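Local coordinates for ABC transporter substrate-binding protein (Rhizobium radiobacter, PDB 6TFS) that binds deoxyfructosyl-glutamate, a sugar-amino acid conjugate, and probably delivers it to an ABC importer as other solute-binding proteins of its family do, at residues Y110-K115 and L128-P133; N328-T333 and G356-N361; E246-N251 and E459-W464. All blocks are in the same frame, centred on the assembly; numbering follows the deposited sequence.

Contact 1. Residues Y110-K115 and L128-P133; sequences YAAIQK and LTRRVP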
loop_
_atom_site.group_PDB
_atom_site.type_symbol
_atom_site.label_atom_id
_atom_site.label_comp_id
_atom_site.label_asym_id
_atom_site.label_seq_id
_atom_site.Cartn_x
_atom_site.Cartn_y
_atom_site.Cartn_z
ATOM N N TYR A 110 2.981 15.246 -0.577
ATOM C CA TYR A 110 3.922 16.283 -0.984
ATOM C C TYR A 110 3.397 17.708 -0.834
ATOM O O TYR A 110 4.028 18.634 -1.344
ATOM C CB TYR A 110 4.389 16.013 -2.433
ATOM C CG TYR A 110 4.956 14.628 -2.607
ATOM C CD1 TYR A 110 4.131 13.550 -2.921
ATOM C CD2 TYR A 110 6.303 14.369 -2.362
ATOM C CE1 TYR A 110 4.633 12.254 -2.993
ATOM C CE2 TYR A 110 6.819 13.079 -2.455
ATOM C CZ TYR A 110 5.978 12.025 -2.757
ATOM O OH TYR A 110 6.475 10.756 -2.799
ATOM N N ALA A 111 2.267 17.888 -0.112
ATOM C CA ALA A 111 1.617 19.190 0.109
ATOM C C ALA A 111 2.551 20.273 0.676
ATOM O O ALA A 111 2.442 21.430 0.267
ATOM C CB ALA A 111 0.394 19.024 0.999
ATOM N N ALA A 112 3.489 19.898 1.581
ATOM C CA ALA A 112 4.432 20.843 2.179
ATOM C C ALA A 112 5.545 21.311 1.230
ATOM O O ALA A 112 6.178 22.311 1.537
ATOM C CB ALA A 112 5.018 20.293 3.472
ATOM N N ILE A 113 5.776 20.628 0.083
ATOM C CA ILE A 113 6.803 21.070 -0.877
ATOM C C ILE A 113 6.382 22.408 -1.513
ATOM O O ILE A 113 5.283 22.521 -2.057
ATOM C CB ILE A 113 7.164 19.995 -1.955
ATOM C CG1 ILE A 113 7.817 18.735 -1.312
ATOM C CG2 ILE A 113 8.050 20.592 -3.070
ATOM C CD1 ILE A 113 8.150 17.559 -2.274
ATOM N N GLN A 114 7.263 23.410 -1.419
ATOM C CA GLN A 114 7.080 24.730 -2.011
ATOM C C GLN A 114 7.651 24.708 -3.446
ATOM O O GLN A 114 6.967 25.124 -4.384
ATOM C CB GLN A 114 7.783 25.788 -1.149
ATOM C CG GLN A 114 7.630 27.222 -1.640
ATOM C CD GLN A 114 8.689 28.106 -1.025
ATOM O OE1 GLN A 114 8.658 28.429 0.171
ATOM N NE2 GLN A 114 9.664 28.502 -1.826
ATOM N N LYS A 115 8.897 24.201 -3.605
ATOM C CA LYS A 115 9.586 24.111 -4.896
ATOM C C LYS A 115 10.668 23.020 -4.943
ATOM O O LYS A 115 11.212 22.612 -3.911
ATOM C CB LYS A 115 10.155 25.478 -5.342
ATOM C CG LYS A 115 11.177 26.100 -4.395
ATOM C CD LYS A 115 11.715 27.416 -4.931
ATOM C CE LYS A 115 12.492 28.171 -3.880
ATOM N NZ LYS A 115 13.002 29.470 -4.396
ATOM N N LEU A 128 10.723 23.249 1.458
ATOM C CA LEU A 128 9.451 22.982 2.123
ATOM C C LEU A 128 8.876 24.274 2.723
ATOM O O LEU A 128 9.631 25.099 3.230
ATOM C CB LEU A 128 9.640 21.934 3.234
ATOM C CG LEU A 128 10.126 20.534 2.823
ATOM C CD1 LEU A 128 10.451 19.716 4.046
ATOM C CD2 LEU A 128 9.086 19.809 1.989
ATOM N N THR A 129 7.542 24.429 2.669
ATOM C CA THR A 129 6.788 25.560 3.234
ATOM C C THR A 129 6.776 25.434 4.766
ATOM O O THR A 129 6.834 26.433 5.476
ATOM C CB THR A 129 5.332 25.551 2.674
ATOM O OG1 THR A 129 5.378 25.565 1.250
ATOM C CG2 THR A 129 4.507 26.742 3.144
ATOM N N ARG A 130 6.673 24.195 5.252
ATOM C CA ARG A 130 6.609 23.817 6.661
ATOM C C ARG A 130 7.271 22.441 6.818
ATOM O O ARG A 130 7.492 21.747 5.823
ATOM C CB ARG A 130 5.133 23.758 7.126
ATOM C CG ARG A 130 4.279 22.775 6.319
ATOM C CD ARG A 130 2.875 22.615 6.858
ATOM N NE ARG A 130 2.308 21.316 6.480
ATOM C CZ ARG A 130 1.596 21.088 5.378
ATOM N NH1 ARG A 130 1.331 22.078 4.532
ATOM N NH2 ARG A 130 1.133 19.873 5.122
ATOM N N ARG A 131 7.564 22.051 8.062
ATOM C CA ARG A 131 8.199 20.778 8.399
ATOM C C ARG A 131 7.313 19.577 8.113
ATOM O O ARG A 131 6.088 19.647 8.258
ATOM C CB ARG A 131 8.583 20.747 9.886
ATOM C CG ARG A 131 9.796 21.600 10.244
ATOM C CD ARG A 131 10.040 21.617 11.745
ATOM N NE ARG A 131 8.858 22.053 12.494
ATOM C CZ ARG A 131 8.672 23.277 12.982
ATOM N NH1 ARG A 131 9.612 24.208 12.841
ATOM N NH2 ARG A 131 7.552 23.576 13.629
ATOM N N VAL A 132 7.950 18.468 7.741
ATOM C CA VAL A 132 7.296 17.176 7.533
ATOM C C VAL A 132 7.907 16.156 8.514
ATOM O O VAL A 132 9.095 16.271 8.824
ATOM C CB VAL A 132 7.326 16.651 6.067
ATOM C CG1 VAL A 132 6.383 17.443 5.172
ATOM C CG2 VAL A 132 8.741 16.601 5.492
ATOM N N PRO A 133 7.138 15.146 8.995
ATOM C CA PRO A 133 7.731 14.129 9.898
ATOM C C PRO A 133 9.041 13.538 9.363
ATOM O O PRO A 133 9.982 13.392 10.127
ATOM C CB PRO A 133 6.647 13.053 9.978
ATOM C CG PRO A 133 5.385 13.805 9.746
ATOM C CD PRO A 133 5.709 14.867 8.741
HETATM O O HOH W 1 3.194 24.052 0.388
#
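The guanidinium of Arg130 lies flat over a methyl group: CB of Ala112 sits 4.0 Å from its plane, over its centre, so the guanidinium packs through one face on a methyl group. With chi1 at 58°, CG stands between the backbone N and the carbonyl carbon, and this turns the otherwise extended chain back over Ala112, whose CB is 3.8 Å from CG. The same methyl reaches CG1 of Val132 at 3.6 Å. Alanine suits the place, since its small side chain fits below the arginine with the valine beside it.

Ala112 also supplies the main polar link. Its O receives the N-H of Thr129 at 2.8 Å in a nearly straight bond (173°), and CA of Leu128 adds a C-H...O contact. A water joins Ala111 O to Thr129 OG1, the hydroxyl that also touches CB of Gln114. Although the Ile113 and Leu128 side chains diverge, CG1 of Ile113 meets CD2 of Leu128 at 3.7 Å. A type I turn from Tyr110 to Ile113 leads into the outer strand of a four-stranded antiparallel sheet, where Gln114 and Lys115 form a classic bulge opposite Thr127.

A serine in place of Arg130 would probably leave the methyl of Ala112 without its cover and open a gap over it. The guanidinium also comes close to the like charge of Arg429. The buried Arg130 O has no polar partner. Between these segments, the chemistry implies, one straight backbone bond, a bridging water and apolar cover join the hairpin end to the loop, part of the cover coming from an arginine.

Contact 2. Residues N328-T333 and G356-N361; sequences NGVTVT and GGFTLN. With SO4 (sulfate ion), chain E.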
loop_
_atom_site.group_PDB
_atom_site.type_symbol
_atom_site.label_atom_id
_atom_site.label_comp_id
_atom_site.label_asym_id
_atom_site.label_seq_id
_atom_site.Cartn_x
_atom_site.Cartn_y
_atom_site.Cartn_z
ATOM N N ASN A 328 -36.068 -4.367 13.781
ATOM C CA ASN A 328 -35.902 -5.639 13.078
ATOM C C ASN A 328 -34.602 -5.684 12.249
ATOM O O ASN A 328 -34.478 -6.472 11.306
ATOM C CB ASN A 328 -37.148 -5.988 12.255
ATOM C CG ASN A 328 -38.435 -5.814 13.034
ATOM O OD1 ASN A 328 -39.221 -4.927 12.738
ATOM N ND2 ASN A 328 -38.670 -6.627 14.068
ATOM N N GLY A 329 -33.635 -4.864 12.644
ATOM C CA GLY A 329 -32.335 -4.806 11.987
ATOM C C GLY A 329 -32.225 -3.860 10.808
ATOM O O GLY A 329 -33.160 -3.118 10.503
ATOM N N VAL A 330 -31.048 -3.878 10.162
ATOM C CA VAL A 330 -30.652 -3.031 9.033
ATOM C C VAL A 330 -30.067 -3.905 7.910
ATOM O O VAL A 330 -29.281 -4.814 8.187
ATOM C CB VAL A 330 -29.593 -1.978 9.532
ATOM C CG1 VAL A 330 -28.817 -1.328 8.383
ATOM C CG2 VAL A 330 -30.238 -0.906 10.393
ATOM N N THR A 331 -30.408 -3.586 6.649
ATOM C CA THR A 331 -29.814 -4.214 5.468
ATOM C C THR A 331 -28.869 -3.193 4.830
ATOM O O THR A 331 -29.238 -2.029 4.666
ATOM C CB THR A 331 -30.862 -4.789 4.491
ATOM O OG1 THR A 331 -31.612 -5.792 5.169
ATOM C CG2 THR A 331 -30.216 -5.424 3.244
ATOM N N VAL A 332 -27.634 -3.624 4.530
ATOM C CA VAL A 332 -26.602 -2.801 3.898
ATOM C C VAL A 332 -26.064 -3.559 2.701
ATOM O O VAL A 332 -25.768 -4.751 2.816
ATOM C CB VAL A 332 -25.408 -2.434 4.844
ATOM C CG1 VAL A 332 -24.646 -1.222 4.303
ATOM C CG2 VAL A 332 -25.857 -2.194 6.273
ATOM N N THR A 333 -25.892 -2.864 1.573
ATOM C CA THR A 333 -25.310 -3.440 0.365
ATOM C C THR A 333 -23.931 -2.850 0.181
ATOM O O THR A 333 -23.797 -1.651 -0.031
ATOM C CB THR A 333 -26.219 -3.260 -0.869
ATOM O OG1 THR A 333 -27.482 -3.855 -0.598
ATOM C CG2 THR A 333 -25.626 -3.906 -2.120
ATOM N N GLY A 356 -25.591 -9.093 15.394
ATOM C CA GLY A 356 -26.037 -7.794 15.891
ATOM C C GLY A 356 -27.145 -7.103 15.118
ATOM O O GLY A 356 -27.402 -5.920 15.355
ATOM N N GLY A 357 -27.801 -7.835 14.211
ATOM C CA GLY A 357 -28.932 -7.332 13.436
ATOM C C GLY A 357 -28.641 -6.750 12.062
ATOM O O GLY A 357 -29.524 -6.138 11.460
ATOM N N PHE A 358 -27.428 -6.939 11.538
ATOM C CA PHE A 358 -27.101 -6.435 10.198
ATOM C C PHE A 358 -27.166 -7.517 9.140
ATOM O O PHE A 358 -26.512 -8.548 9.286
ATOM C CB PHE A 358 -25.702 -5.780 10.161
ATOM C CG PHE A 358 -25.625 -4.445 10.854
ATOM C CD1 PHE A 358 -25.391 -4.366 12.230
ATOM C CD2 PHE A 358 -25.814 -3.264 10.145
ATOM C CE1 PHE A 358 -25.351 -3.129 12.879
ATOM C CE2 PHE A 358 -25.751 -2.025 10.797
ATOM C CZ PHE A 358 -25.519 -1.970 12.156
ATOM N N THR A 359 -27.930 -7.273 8.061
ATOM C CA THR A 359 -27.946 -8.145 6.888
ATOM C C THR A 359 -27.029 -7.450 5.890
ATOM O O THR A 359 -27.405 -6.429 5.296
ATOM C CB THR A 359 -29.364 -8.398 6.327
ATOM O OG1 THR A 359 -30.150 -9.058 7.317
ATOM C CG2 THR A 359 -29.346 -9.260 5.031
ATOM N N LEU A 360 -25.800 -7.960 5.765
ATOM C CA LEU A 360 -24.828 -7.403 4.837
ATOM C C LEU A 360 -24.866 -8.147 3.497
ATOM O O LEU A 360 -24.554 -9.337 3.430
ATOM C CB LEU A 360 -23.411 -7.389 5.449
ATOM C CG LEU A 360 -22.261 -6.867 4.562
ATOM C CD1 LEU A 360 -22.436 -5.372 4.220
ATOM C CD2 LEU A 360 -20.905 -7.119 5.226
ATOM N N ASN A 361 -25.279 -7.443 2.443
ATOM C CA ASN A 361 -25.293 -7.975 1.083
ATOM C C ASN A 361 -24.009 -7.553 0.393
ATOM O O ASN A 361 -23.541 -6.418 0.566
ATOM C CB ASN A 361 -26.538 -7.535 0.308
ATOM C CG ASN A 361 -27.832 -8.137 0.844
ATOM O OD1 ASN A 361 -27.870 -9.226 1.440
ATOM N ND2 ASN A 361 -28.930 -7.446 0.629
HETATM S S SO4 E . -28.821 0.016 0.261
HETATM O O1 SO4 E . -28.954 0.319 -1.167
HETATM O O2 SO4 E . -28.759 -1.423 0.455
HETATM O O3 SO4 E . -27.578 0.599 0.779
HETATM O O4 SO4 E . -29.972 0.552 0.991
HETATM O O HOH W 2 -28.954 -5.939 -1.873
#
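Phe358 and Val330 lie side by side on two parallel strands, pointing the same way, and the phenylalanine can be followed outward. Its CB passes Val330 O at 4.2 Å. CG stands anti to the carbonyl carbon (chi1 -72°), which swings the ring toward the neighbouring strand. There CD2 and CE2 both touch CG1 of Val330 at 4.0 Å, while CG2 of Val332 meets CD2 from the ring edge, near its plane. Beyond the reach of the neighbouring strand the ring goes on into the interior, where Leu321, Val353, Phe262 and residues of helix 265-272 touch the side chain, so a large aromatic is well suited to fill this buried layer, with branched valines beside it.

The backbones are joined by four hydrogen bonds running alternately from each strand, among them Thr359 N to Val330 O at 2.8 Å. Two glycines open the pairing. At Gly329 a CB would collide with Gly357 O, and Gly357, with positive phi, is the C-prime residue of the Schellman motif that ends helix 340-353, the crossover of this beta-alpha-beta unit.

The opposite face carries threonines and an asparagine, which touch one another mainly through carbon: Thr331 CG2 lies 3.5 Å from Asn361 ND2, and OG1 of Thr331 rests on CB of Thr359. Thr333 OG1 gives its proton to sulfate O2 at 2.9 Å, and a water bonded to that hydroxyl also accepts from Asn361 ND2. The sulfate probably came from the crystallisation liquor. Threonine fits here because its branched CB favours the strand while its hydroxyl can meet solvent. The chemistry thus implies a two-faced sheet, with hydrocarbon turned to the helices and hydrogen-bonding groups turned outward.

Contact 3. Residues E246-N251 and E459-W464; sequences EPAELN and ENLGTW. With N7T ((2~{S})-2-[[(3~{S},4~{R},5~{R})-3,4,5,6-tetrakis(oxidanyl)-2-oxidanylidene-hexyl]amino]pentanedioic acid), chain C.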
loop_
_atom_site.group_PDB
_atom_site.type_symbol
_atom_site.label_atom_id
_atom_site.label_comp_id
_atom_site.label_asym_id
_atom_site.label_seq_id
_atom_site.Cartn_x
_atom_site.Cartn_y
_atom_site.Cartn_z
ATOM N N GLU A 246 6.765 -8.189 6.111
ATOM C CA GLU A 246 6.345 -6.898 6.623
ATOM C C GLU A 246 6.230 -5.922 5.428
ATOM O O GLU A 246 6.873 -6.128 4.402
ATOM C CB GLU A 246 7.381 -6.380 7.639
ATOM C CG GLU A 246 7.254 -7.062 8.989
ATOM C CD GLU A 246 8.407 -6.863 9.958
ATOM O OE1 GLU A 246 9.401 -6.191 9.595
ATOM O OE2 GLU A 246 8.316 -7.390 11.091
ATOM N N PRO A 247 5.427 -4.848 5.533
ATOM C CA PRO A 247 4.552 -4.507 6.658
ATOM C C PRO A 247 3.205 -5.245 6.604
ATOM O O PRO A 247 2.785 -5.714 5.548
ATOM C CB PRO A 247 4.386 -2.991 6.498
ATOM C CG PRO A 247 4.490 -2.735 5.015
ATOM C CD PRO A 247 5.283 -3.882 4.421
ATOM N N ALA A 248 2.525 -5.324 7.746
ATOM C CA ALA A 248 1.196 -5.896 7.823
ATOM C C ALA A 248 0.197 -4.879 7.236
ATOM O O ALA A 248 0.288 -3.679 7.520
ATOM C CB ALA A 248 0.847 -6.227 9.269
ATOM N N GLU A 249 -0.712 -5.336 6.376
ATOM C CA GLU A 249 -1.702 -4.420 5.808
ATOM C C GLU A 249 -2.950 -4.440 6.669
ATOM O O GLU A 249 -3.488 -5.513 6.939
ATOM C CB GLU A 249 -2.022 -4.762 4.346
ATOM C CG GLU A 249 -0.842 -4.539 3.420
ATOM C CD GLU A 249 -1.131 -5.011 2.010
ATOM O OE1 GLU A 249 -1.137 -6.243 1.788
ATOM O OE2 GLU A 249 -1.389 -4.158 1.134
ATOM N N LEU A 250 -3.385 -3.262 7.128
ATOM C CA LEU A 250 -4.568 -3.159 7.980
ATOM C C LEU A 250 -5.881 -3.072 7.177
ATOM O O LEU A 250 -6.019 -2.233 6.291
ATOM C CB LEU A 250 -4.436 -1.980 8.966
ATOM C CG LEU A 250 -5.664 -1.668 9.851
ATOM C CD1 LEU A 250 -6.037 -2.840 10.791
ATOM C CD2 LEU A 250 -5.467 -0.391 10.622
ATOM N N ASN A 251 -6.847 -3.908 7.556
ATOM C CA ASN A 251 -8.184 -3.935 6.982
ATOM C C ASN A 251 -9.142 -3.240 7.913
ATOM O O ASN A 251 -9.146 -3.508 9.116
ATOM C CB ASN A 251 -8.656 -5.359 6.736
ATOM C CG ASN A 251 -7.706 -6.180 5.915
ATOM O OD1 ASN A 251 -7.608 -6.003 4.707
ATOM N ND2 ASN A 251 -7.046 -7.133 6.524
ATOM N N GLU A 459 -4.896 -6.947 10.743
ATOM C CA GLU A 459 -3.823 -6.572 9.850
ATOM C C GLU A 459 -3.143 -7.893 9.446
ATOM O O GLU A 459 -3.118 -8.847 10.232
ATOM C CB GLU A 459 -2.851 -5.554 10.461
ATOM C CG GLU A 459 -2.004 -6.072 11.607
ATOM C CD GLU A 459 -1.123 -5.032 12.269
ATOM O OE1 GLU A 459 -1.184 -3.839 11.891
ATOM O OE2 GLU A 459 -0.362 -5.421 13.179
ATOM N N ASN A 460 -2.668 -7.966 8.213
ATOM C CA ASN A 460 -2.030 -9.185 7.738
ATOM C C ASN A 460 -0.707 -8.947 7.096
ATOM O O ASN A 460 -0.592 -8.083 6.225
ATOM C CB ASN A 460 -2.930 -9.987 6.767
ATOM C CG ASN A 460 -3.838 -9.162 5.868
ATOM O OD1 ASN A 460 -5.041 -9.049 6.118
ATOM N ND2 ASN A 460 -3.290 -8.557 4.822
ATOM N N LEU A 461 0.284 -9.770 7.472
ATOM C CA LEU A 461 1.604 -9.766 6.832
ATOM C C LEU A 461 1.410 -10.357 5.421
ATOM O O LEU A 461 0.465 -11.119 5.199
ATOM C CB LEU A 461 2.585 -10.644 7.628
ATOM C CG LEU A 461 2.979 -10.162 9.043
ATOM C CD1 LEU A 461 3.673 -11.284 9.825
ATOM C CD2 LEU A 461 3.870 -8.893 8.988
ATOM N N GLY A 462 2.289 -9.990 4.492
ATOM C CA GLY A 462 2.272 -10.518 3.136
ATOM C C GLY A 462 2.705 -11.968 3.169
ATOM O O GLY A 462 3.615 -12.314 3.922
ATOM N N THR A 463 2.007 -12.837 2.454
ATOM C CA THR A 463 2.341 -14.284 2.438
ATOM C C THR A 463 2.661 -14.738 1.021
ATOM O O THR A 463 1.861 -14.535 0.104
ATOM C CB THR A 463 1.205 -15.129 3.005
ATOM O OG1 THR A 463 0.009 -14.783 2.297
ATOM C CG2 THR A 463 1.044 -14.954 4.498
ATOM N N TRP A 464 3.846 -15.320 0.850
ATOM C CA TRP A 464 4.388 -15.775 -0.427
ATOM C C TRP A 464 5.122 -17.091 -0.247
ATOM O O TRP A 464 5.610 -17.405 0.843
ATOM C CB TRP A 464 5.349 -14.700 -0.991
ATOM C CG TRP A 464 4.654 -13.391 -1.248
ATOM C CD1 TRP A 464 4.300 -12.460 -0.314
ATOM C CD2 TRP A 464 4.079 -12.956 -2.483
ATOM N NE1 TRP A 464 3.566 -11.462 -0.893
ATOM C CE2 TRP A 464 3.419 -11.731 -2.227
ATOM C CE3 TRP A 464 4.182 -13.399 -3.813
ATOM C CZ2 TRP A 464 2.840 -10.966 -3.243
ATOM C CZ3 TRP A 464 3.581 -12.654 -4.816
ATOM C CH2 TRP A 464 2.930 -11.446 -4.529
HETATM O OAN N7T C . -7.542 -10.354 3.733
HETATM C CAM N7T C . -7.498 -9.044 3.230
HETATM C CAL N7T C . -6.257 -8.922 2.371
HETATM O OAT N7T C . -6.422 -9.650 1.171
HETATM C CAK N7T C . -5.911 -7.450 2.091
HETATM O OAS N7T C . -5.479 -6.811 3.279
HETATM C CAJ N7T C . -4.836 -7.303 1.021
HETATM O OAR N7T C . -3.627 -7.903 1.384
HETATM C CAI N7T C . -4.431 -5.868 0.726
HETATM O OAQ N7T C . -4.286 -5.013 1.617
HETATM C CAH N7T C . -4.103 -5.553 -0.747
HETATM N N N7T C . -3.328 -4.334 -0.881
HETATM C CA N7T C . -4.168 -3.200 -1.226
HETATM C C N7T C . -4.962 -3.401 -2.495
HETATM O O N7T C . -4.434 -3.867 -3.517
HETATM C CB N7T C . -3.292 -1.957 -1.295
HETATM C CG N7T C . -4.127 -0.649 -1.410
HETATM C CD N7T C . -3.340 0.623 -1.295
HETATM O OE1 N7T C . -3.964 1.707 -1.313
HETATM O OE2 N7T C . -2.089 0.637 -1.176
HETATM O OXT N7T C . -6.176 -3.084 -2.507
HETATM O O HOH W 3 -0.463 -8.331 3.254
#
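Hydroxyl OAS of the bound deoxyfructosyl-glutamate is gripped from both strands: it donates to Asn251 OD1 at 2.7 Å and accepts from Asn460 ND2 at 3.2 Å. The two asparagines also hold each other. Asn251 ND2 donates to Asn460 OD1 at 2.8 Å, the acceptor lying in the amide plane of Asn251 although the amide planes are 40° apart, and Asn251 ND2 also bonds to Thr458 O. An amide serves well here because it donates and accepts at once; their mutual bond, with the ligand and Thr458 O, settles which end of each amide faces which partner.

On Glu249, CG anti to the carbonyl carbon (chi1 -67°) and an extended chain carry the carboxylate out to the ligand. OE2 takes the amine N at 2.8 Å, and OE1 takes hydroxyl OAR at 3.0 Å. A water gives OE1 a further bond and accepts from Asn460 ND2. Beneath, Glu249 and Asn460 form an antiparallel hydrogen-bonded pair within the large mixed sheet.

On the reverse side CG of Glu459 packs on Ala248 CB at 3.7 Å while its carboxylate turns to Ser298; at the chain's corner Leu461 CD2 rests on Glu246 CG. Tyr384, Arg388 and His371 help complete the pocket. The chemistry implies a site in which Glu249 takes the linking amine, probably cationic, and a sugar hydroxyl, while the paired amides grip a second hydroxyl.

Contact 3 is the deepest of the three, its centre about 10 Å from that of the chain, against 22 Å for the centre of contact 1 and 30 Å for that of contact 2. Contacts 1 and 2 each mix buried with exposed residues, and they share no strand with each other or with contact 3. Their centres lie about 44 Å apart, at separate margins of the fold. Both join elements close in sequence, a hairpin end and a beta-alpha-beta unit, whereas contact 3 brings together strands over 200 residues apart. The chemistry follows: backbone bonds and apolar cover dominate contacts 1 and 2, while contact 3 adds buried amides and a carboxylate directed at the ligand.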